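Local coordinates for protein NADH oxidoreductase (Mesorhizobium loti, PDB 3PI7) that probably binds NADPH and acts as an NAD(P)H-dependent oxidoreductase, possibly a quinone reductase, at residues V321-V334 with E337-P349. Residues are numbered along the deposited sequence; the frame is centred on the assembly and turned at random. Where two conformers were deposited one is given.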
ATOM      1  N   VAL A 321     -25.528  -3.031 -22.487  1.00 45.39           N
ATOM      2  CA  VAL A 321     -26.840  -2.387 -22.311  1.00 44.97           C
ATOM      3  C   VAL A 321     -27.945  -3.472 -22.141  1.00 48.00           C
ATOM      4  O   VAL A 321     -28.571  -3.900 -23.118  1.00 48.33           O
ATOM      5  CB  VAL A 321     -27.155  -1.323 -23.426  1.00 48.66           C
ATOM      6  CG1 VAL A 321     -26.727  -1.779 -24.819  1.00 48.97           C
ATOM      7  CG2 VAL A 321     -28.610  -0.852 -23.404  1.00 48.65           C
ATOM      8  N   THR A 322     -28.156  -3.938 -20.889  1.00 42.82           N
ATOM      9  CA  THR A 322     -29.196  -4.937 -20.655  1.00 42.53           C
ATOM     10  C   THR A 322     -30.585  -4.298 -20.621  1.00 43.37           C
ATOM     11  O   THR A 322     -31.520  -4.894 -21.157  1.00 43.95           O
ATOM     12  CB  THR A 322     -28.982  -5.777 -19.389  1.00 55.36           C
ATOM     13  OG1 THR A 322     -28.450  -4.988 -18.327  1.00 56.34           O
ATOM     14  CG2 THR A 322     -28.142  -7.017 -19.647  1.00 56.90           C
ATOM     15  N   ALA A 323     -30.726  -3.091 -20.011  1.00 34.71           N
ATOM     16  CA  ALA A 323     -32.031  -2.470 -19.882  1.00 32.67           C
ATOM     17  C   ALA A 323     -32.012  -0.945 -19.878  1.00 30.51           C
ATOM     18  O   ALA A 323     -31.133  -0.325 -19.288  1.00 27.39           O
ATOM     19  CB  ALA A 323     -32.673  -2.944 -18.590  1.00 33.64           C
ATOM     20  N   VAL A 324     -33.047  -0.361 -20.484  1.00 25.02           N
ATOM     21  CA  VAL A 324     -33.345   1.069 -20.435  1.00 22.53           C
ATOM     22  C   VAL A 324     -34.605   1.174 -19.573  1.00 23.22           C
ATOM     23  O   VAL A 324     -35.668   0.656 -19.939  1.00 21.59           O
ATOM     24  CB  VAL A 324     -33.489   1.774 -21.799  1.00 25.46           C
ATOM     25  CG1 VAL A 324     -33.846   3.230 -21.585  1.00 24.03           C
ATOM     26  CG2 VAL A 324     -32.202   1.674 -22.603  1.00 25.81           C
ATOM     27  N   VAL A 325     -34.458   1.761 -18.395  1.00 17.52           N
ATOM     28  CA  VAL A 325     -35.577   1.860 -17.471  1.00 17.60           C
ATOM     29  C   VAL A 325     -36.137   3.258 -17.511  1.00 17.87           C
ATOM     30  O   VAL A 325     -35.383   4.179 -17.217  1.00 15.54           O
ATOM     31  CB  VAL A 325     -35.172   1.483 -16.009  1.00 20.60           C
ATOM     32  CG1 VAL A 325     -36.404   1.373 -15.125  1.00 20.73           C
ATOM     33  CG2 VAL A 325     -34.382   0.173 -15.977  1.00 21.53           C
ATOM     34  N   PRO A 326     -37.461   3.435 -17.736  1.00 14.82           N
ATOM     35  CA  PRO A 326     -38.040   4.777 -17.645  1.00 14.55           C
ATOM     36  C   PRO A 326     -37.843   5.318 -16.250  1.00 16.93           C
ATOM     37  O   PRO A 326     -37.881   4.535 -15.269  1.00 15.81           O
ATOM     38  CB  PRO A 326     -39.533   4.522 -17.893  1.00 17.04           C
ATOM     39  CG  PRO A 326     -39.586   3.254 -18.663  1.00 21.62           C
ATOM     40  CD  PRO A 326     -38.496   2.432 -18.077  1.00 17.80           C
ATOM     41  N   LEU A 327     -37.654   6.626 -16.135  1.00 14.00           N
ATOM     42  CA  LEU A 327     -37.448   7.211 -14.803  0.50 13.35           C
ATOM     43  C   LEU A 327     -38.632   6.881 -13.881  1.00 17.92           C
ATOM     44  O   LEU A 327     -38.415   6.635 -12.699  1.00 17.38           O
ATOM     45  CB  LEU A 327     -37.235   8.721 -14.881  0.50 12.80           C
ATOM     46  CG  LEU A 327     -36.754   9.396 -13.586  0.50 17.09           C
ATOM     47  CD1 LEU A 327     -35.734  10.462 -13.887  0.50 17.24           C
ATOM     48  CD2 LEU A 327     -37.919   9.981 -12.806  0.50 16.50           C
ATOM     49  N   ALA A 328     -39.868   6.831 -14.422  1.00 16.91           N
ATOM     50  CA  ALA A 328     -41.085   6.523 -13.673  1.00 17.02           C
ATOM     51  C   ALA A 328     -41.092   5.101 -13.128  1.00 19.12           C
ATOM     52  O   ALA A 328     -41.906   4.802 -12.260  1.00 20.41           O
ATOM     53  CB  ALA A 328     -42.326   6.740 -14.533  1.00 17.58           C
ATOM     54  N   GLU A 329     -40.265   4.227 -13.694  1.00 14.50           N
ATOM     55  CA  GLU A 329     -40.137   2.829 -13.298  1.00 16.00           C
ATOM     56  C   GLU A 329     -38.867   2.559 -12.500  1.00 17.54           C
ATOM     57  O   GLU A 329     -38.705   1.441 -12.029  1.00 15.39           O
ATOM     58  CB  GLU A 329     -40.112   1.900 -14.547  1.00 17.36           C
ATOM     59  CG  GLU A 329     -41.377   1.908 -15.394  1.00 16.89           C
ATOM     60  CD  GLU A 329     -42.612   1.333 -14.729  1.00 27.25           C
ATOM     61  OE1 GLU A 329     -42.531   0.833 -13.578  1.00 23.62           O
ATOM     62  OE2 GLU A 329     -43.679   1.411 -15.365  1.00 31.44           O
ATOM     63  N   ALA A 330     -37.934   3.530 -12.410  1.00 16.04           N
ATOM     64  CA  ALA A 330     -36.625   3.300 -11.828  1.00 14.81           C
ATOM     65  C   ALA A 330     -36.651   2.872 -10.350  1.00 19.52           C
ATOM     66  O   ALA A 330     -35.945   1.926  -9.991  1.00 19.52           O
ATOM     67  CB  ALA A 330     -35.757   4.533 -12.003  1.00 14.55           C
ATOM     68  N   ILE A 331     -37.456   3.539  -9.505  1.00 16.71           N
ATOM     69  CA  ILE A 331     -37.499   3.196  -8.069  1.00 18.17           C
ATOM     70  C   ILE A 331     -37.920   1.754  -7.910  1.00 23.90           C
ATOM     71  O   ILE A 331     -37.299   0.983  -7.169  1.00 23.29           O
ATOM     72  CB  ILE A 331     -38.432   4.168  -7.274  1.00 21.79           C
ATOM     73  CG1 ILE A 331     -37.872   5.614  -7.293  1.00 22.15           C
ATOM     74  CG2 ILE A 331     -38.675   3.686  -5.821  1.00 22.43           C
ATOM     75  CD1 ILE A 331     -36.615   5.827  -6.595  1.00 23.43           C
ATOM     76  N   ALA A 332     -38.942   1.363  -8.655  1.00 21.44           N
ATOM     77  CA  ALA A 332     -39.445   0.019  -8.523  1.00 20.73           C
ATOM     78  C   ALA A 332     -38.561  -1.039  -9.138  1.00 24.43           C
ATOM     79  O   ALA A 332     -38.406  -2.084  -8.519  1.00 25.87           O
ATOM     80  CB  ALA A 332     -40.838  -0.084  -9.143  1.00 21.79           C
ATOM     81  N   TRP A 333     -37.993  -0.811 -10.335  1.00 20.84           N
ATOM     82  CA  TRP A 333     -37.369  -1.918 -11.055  1.00 22.45           C
ATOM     83  C   TRP A 333     -35.892  -1.848 -11.361  1.00 22.68           C
ATOM     84  O   TRP A 333     -35.366  -2.824 -11.917  1.00 20.44           O
ATOM     85  CB  TRP A 333     -38.146  -2.175 -12.363  1.00 23.10           C
ATOM     86  CG  TRP A 333     -39.626  -2.295 -12.143  1.00 26.16           C
ATOM     87  CD1 TRP A 333     -40.590  -1.483 -12.654  1.00 28.85           C
ATOM     88  CD2 TRP A 333     -40.294  -3.183 -11.223  1.00 27.52           C
ATOM     89  NE1 TRP A 333     -41.822  -1.834 -12.153  1.00 29.65           N
ATOM     90  CE2 TRP A 333     -41.673  -2.896 -11.296  1.00 32.20           C
ATOM     91  CE3 TRP A 333     -39.862  -4.231 -10.378  1.00 29.54           C
ATOM     92  CZ2 TRP A 333     -42.624  -3.583 -10.526  1.00 32.67           C
ATOM     93  CZ3 TRP A 333     -40.801  -4.894  -9.600  1.00 31.98           C
ATOM     94  CH2 TRP A 333     -42.166  -4.589  -9.696  1.00 33.45           C
ATOM     95  N   VAL A 334     -35.197  -0.770 -10.997  1.00 18.58           N
ATOM     96  CA  VAL A 334     -33.748  -0.779 -11.216  1.00 18.74           C
ATOM     97  C   VAL A 334     -33.104  -1.962 -10.383  1.00 21.54           C
ATOM     98  O   VAL A 334     -32.317  -2.687 -10.969  1.00 21.97           O
ATOM     99  CB  VAL A 334     -33.101   0.586 -10.919  1.00 21.83           C
ATOM    100  CG1 VAL A 334     -31.639   0.443 -10.508  1.00 21.73           C
ATOM    101  CG2 VAL A 334     -33.251   1.518 -12.121  1.00 21.62           C
ATOM    102  N   GLU A 337     -33.282  -5.167 -12.273  1.00 26.01           N
ATOM    103  CA  GLU A 337     -32.444  -5.160 -13.466  1.00 26.32           C
ATOM    104  C   GLU A 337     -30.962  -5.246 -13.126  1.00 31.40           C
ATOM    105  O   GLU A 337     -30.201  -5.808 -13.908  1.00 31.95           O
ATOM    106  CB  GLU A 337     -32.711  -3.919 -14.341  1.00 27.93           C
ATOM    107  CG  GLU A 337     -34.083  -3.908 -14.992  1.00 37.30           C
ATOM    108  CD  GLU A 337     -34.403  -5.083 -15.899  1.00 51.99           C
ATOM    109  OE1 GLU A 337     -33.481  -5.603 -16.568  1.00 43.43           O
ATOM    110  OE2 GLU A 337     -35.577  -5.513 -15.902  1.00 52.68           O
ATOM    111  N   LEU A 338     -30.540  -4.676 -11.992  1.00 29.06           N
ATOM    112  CA  LEU A 338     -29.133  -4.695 -11.609  1.00 30.42           C
ATOM    113  C   LEU A 338     -28.658  -6.106 -11.223  1.00 38.79           C
ATOM    114  O   LEU A 338     -27.465  -6.373 -11.334  1.00 39.84           O
ATOM    115  CB  LEU A 338     -28.845  -3.702 -10.468  1.00 30.29           C
ATOM    116  CG  LEU A 338     -28.749  -2.213 -10.839  1.00 34.80           C
ATOM    117  CD1 LEU A 338     -28.440  -1.379  -9.618  1.00 35.16           C
ATOM    118  CD2 LEU A 338     -27.647  -1.950 -11.883  1.00 36.34           C
ATOM    119  N   THR A 339     -29.577  -7.004 -10.812  1.00 38.25           N
ATOM    120  CA  THR A 339     -29.240  -8.384 -10.424  1.00 40.27           C
ATOM    121  C   THR A 339     -28.884  -9.224 -11.637  1.00 47.16           C
ATOM    122  O   THR A 339     -28.152 -10.206 -11.498  1.00 47.16           O
ATOM    123  CB  THR A 339     -30.364  -9.059  -9.624  1.00 47.67           C
ATOM    124  OG1 THR A 339     -31.570  -9.090 -10.389  1.00 47.24           O
ATOM    125  CG2 THR A 339     -30.588  -8.414  -8.278  1.00 47.36           C
ATOM    126  N   LYS A 340     -29.413  -8.854 -12.819  1.00 45.38           N
ATOM    127  CA  LYS A 340     -29.121  -9.540 -14.078  1.00 45.72           C
ATOM    128  C   LYS A 340     -27.608  -9.503 -14.336  1.00 51.64           C
ATOM    129  O   LYS A 340     -27.021  -8.413 -14.366  1.00 49.86           O
ATOM    130  CB  LYS A 340     -29.884  -8.897 -15.252  1.00 47.29           C
ATOM    131  CG  LYS A 340     -31.218  -9.552 -15.582  1.00 56.42           C
ATOM    132  CD  LYS A 340     -32.391  -8.887 -14.875  1.00 63.18           C
ATOM    133  CE  LYS A 340     -33.726  -9.278 -15.465  1.00 68.49           C
ATOM    134  NZ  LYS A 340     -34.054  -8.496 -16.689  1.00 75.19           N
ATOM    135  N   PRO A 341     -26.933 -10.671 -14.438  1.00 50.77           N
ATOM    136  CA  PRO A 341     -25.490 -10.632 -14.714  1.00 50.57           C
ATOM    137  C   PRO A 341     -25.246 -10.108 -16.125  1.00 54.03           C
ATOM    138  O   PRO A 341     -26.079 -10.328 -17.016  1.00 54.17           O
ATOM    139  CB  PRO A 341     -25.041 -12.086 -14.536  1.00 52.91           C
ATOM    140  CG  PRO A 341     -26.260 -12.899 -14.776  1.00 58.06           C
ATOM    141  CD  PRO A 341     -27.454 -12.057 -14.419  1.00 53.48           C
ATOM    142  N   ASN A 342     -24.126  -9.373 -16.310  1.00 49.65           N
ATOM    143  CA  ASN A 342     -23.675  -8.771 -17.575  1.00 49.40           C
ATOM    144  C   ASN A 342     -24.601  -7.604 -17.980  1.00 54.85           C
ATOM    145  O   ASN A 342     -25.727  -7.495 -17.480  1.00 55.72           O
ATOM    146  CB  ASN A 342     -23.557  -9.828 -18.708  1.00 48.02           C
ATOM    147  CG  ASN A 342     -23.027 -11.182 -18.241  1.00 61.20           C
ATOM    148  OD1 ASN A 342     -22.006 -11.283 -17.541  1.00 48.38           O
ATOM    149  ND2 ASN A 342     -23.742 -12.253 -18.566  1.00 49.12           N
ATOM    150  N   GLY A 343     -24.084  -6.707 -18.816  1.00 50.66           N
ATOM    151  CA  GLY A 343     -24.807  -5.527 -19.287  1.00 49.31           C
ATOM    152  C   GLY A 343     -25.032  -4.429 -18.257  1.00 48.66           C
ATOM    153  O   GLY A 343     -25.143  -4.684 -17.050  1.00 49.30           O
ATOM    154  N   LYS A 344     -25.129  -3.196 -18.754  1.00 39.53           N
ATOM    155  CA  LYS A 344     -25.353  -1.977 -17.987  1.00 37.38           C
ATOM    156  C   LYS A 344     -26.847  -1.564 -18.029  1.00 38.04           C
ATOM    157  O   LYS A 344     -27.528  -1.772 -19.038  1.00 38.35           O
ATOM    158  CB  LYS A 344     -24.475  -0.857 -18.568  1.00 39.02           C
ATOM    159  CG  LYS A 344     -24.195   0.288 -17.613  1.00 51.13           C
ATOM    160  CD  LYS A 344     -23.171   1.256 -18.200  1.00 48.78           C
ATOM    161  CE  LYS A 344     -22.933   2.358 -17.213  1.00 48.00           C
ATOM    162  NZ  LYS A 344     -21.694   3.136 -17.484  1.00 46.12           N
ATOM    163  N   VAL A 345     -27.334  -0.981 -16.931  1.00 29.76           N
ATOM    164  CA  VAL A 345     -28.711  -0.507 -16.824  1.00 26.98           C
ATOM    165  C   VAL A 345     -28.685   1.023 -16.988  1.00 27.88           C
ATOM    166  O   VAL A 345     -27.793   1.684 -16.459  1.00 25.84           O
ATOM    167  CB  VAL A 345     -29.387  -0.972 -15.500  1.00 30.70           C
ATOM    168  CG1 VAL A 345     -30.819  -0.458 -15.389  1.00 30.32           C
ATOM    169  CG2 VAL A 345     -29.375  -2.499 -15.380  1.00 30.20           C
ATOM    170  N   PHE A 346     -29.630   1.570 -17.760  1.00 22.88           N
ATOM    171  CA  PHE A 346     -29.745   3.016 -17.977  1.00 20.98           C
ATOM    172  C   PHE A 346     -31.104   3.489 -17.521  1.00 22.83           C
ATOM    173  O   PHE A 346     -32.053   2.698 -17.502  1.00 23.24           O
ATOM    174  CB  PHE A 346     -29.548   3.365 -19.452  1.00 23.09           C
ATOM    175  CG  PHE A 346     -28.175   3.033 -19.966  1.00 24.71           C
ATOM    176  CD1 PHE A 346     -27.873   1.745 -20.419  1.00 29.46           C
ATOM    177  CD2 PHE A 346     -27.161   3.983 -19.948  1.00 25.14           C
ATOM    178  CE1 PHE A 346     -26.580   1.425 -20.860  1.00 30.56           C
ATOM    179  CE2 PHE A 346     -25.880   3.671 -20.417  1.00 28.51           C
ATOM    180  CZ  PHE A 346     -25.594   2.395 -20.852  1.00 28.66           C
ATOM    181  N   ILE A 347     -31.189   4.769 -17.136  1.00 16.57           N
ATOM    182  CA  ILE A 347     -32.438   5.418 -16.759  1.00 15.97           C
ATOM    183  C   ILE A 347     -32.778   6.415 -17.879  1.00 19.13           C
ATOM    184  O   ILE A 347     -31.899   7.179 -18.290  1.00 18.16           O
ATOM    185  CB  ILE A 347     -32.319   6.079 -15.356  1.00 18.03           C
ATOM    186  CG1 ILE A 347     -32.129   4.990 -14.277  1.00 18.61           C
ATOM    187  CG2 ILE A 347     -33.551   6.942 -15.015  1.00 18.48           C
ATOM    188  CD1 ILE A 347     -31.741   5.522 -12.823  1.00 19.08           C
ATOM    189  N   ARG A 348     -34.036   6.392 -18.373  1.00 15.16           N
ATOM    190  CA  ARG A 348     -34.483   7.323 -19.395  0.50 13.51           C
ATOM    191  C   ARG A 348     -35.523   8.268 -18.808  1.00 17.28           C
ATOM    192  O   ARG A 348     -36.670   7.867 -18.560  1.00 16.96           O
ATOM    193  CB  ARG A 348     -35.030   6.600 -20.633  0.50 11.67           C
ATOM    194  CG  ARG A 348     -35.334   7.553 -21.782  0.50 12.65           C
ATOM    195  CD  ARG A 348     -36.083   6.854 -22.895  0.50 13.72           C
ATOM    196  NE  ARG A 348     -36.589   7.830 -23.854  0.50 21.31           N
ATOM    197  CZ  ARG A 348     -37.382   7.541 -24.878  0.50 32.83           C
ATOM    198  NH1 ARG A 348     -37.770   6.293 -25.094  0.70 22.95           N
ATOM    199  NH2 ARG A 348     -37.785   8.496 -25.701  0.50 25.24           N
ATOM    200  N   PRO A 349     -35.146   9.534 -18.547  1.00 16.59           N
ATOM    201  CA  PRO A 349     -36.130  10.497 -18.009  1.00 18.01           C
ATOM    202  C   PRO A 349     -37.228  10.845 -19.033  1.00 34.87           C
ATOM    203  O   PRO A 349     -36.953  10.808 -20.259  1.00 31.18           O
ATOM    204  CB  PRO A 349     -35.271  11.734 -17.691  1.00 19.59           C
ATOM    205  CG  PRO A 349     -33.863  11.235 -17.644  1.00 22.26           C
ATOM    206  CD  PRO A 349     -33.826  10.181 -18.721  1.00 18.20           C
ATOM    207  OXT PRO A 349     -38.371  11.133 -18.613  1.00 52.66           O
TER
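Val325 and Val345 meet obliquely on the helix-facing side of two parallel strands, CG2 of Val325 lying 3.7 Å from CG1 of Val345. Ladder bonds fix this register: Val325 N gives a nearly straight bond to Phe346 O (2.7 Å, 173° at the hydrogen), and Val325 O receives Arg348 N. Phe346 lies on the face opposite Val325 and Val345; its chi1 of -64°, with CG beside the backbone N, carries the ring toward Val321, where CE1 lies 3.8 Å from Val321 CB and the two side chains cross at about a right angle. Further along that face, Val324 CG1 rests 3.7 Å from Arg348 CB. Back on the helix side, Glu337 bends at chi2 (-59°), bringing OE1 within 3.4 Å of Ala323 CB while the same oxygen takes Lys340 NZ in a salt bridge (3.0 Å), on the syn side but well out of the carboxylate plane. Cutting Glu337 back to alanine is likely to leave the Lys340 ammonium without this mate and the Ala323 methyl without its cover. Ile347 CD1 packs against Ala330 CB (4.2 Å), seating the helix on the sheet. Strand 323-326, helix 327-338 and strand 345-348 thus form a beta-alpha-beta crossover; strand 58-60 pairs antiparallel with 345-348, and Leu14 of strand 10-16 touches Leu327, Ala330 and Ile347.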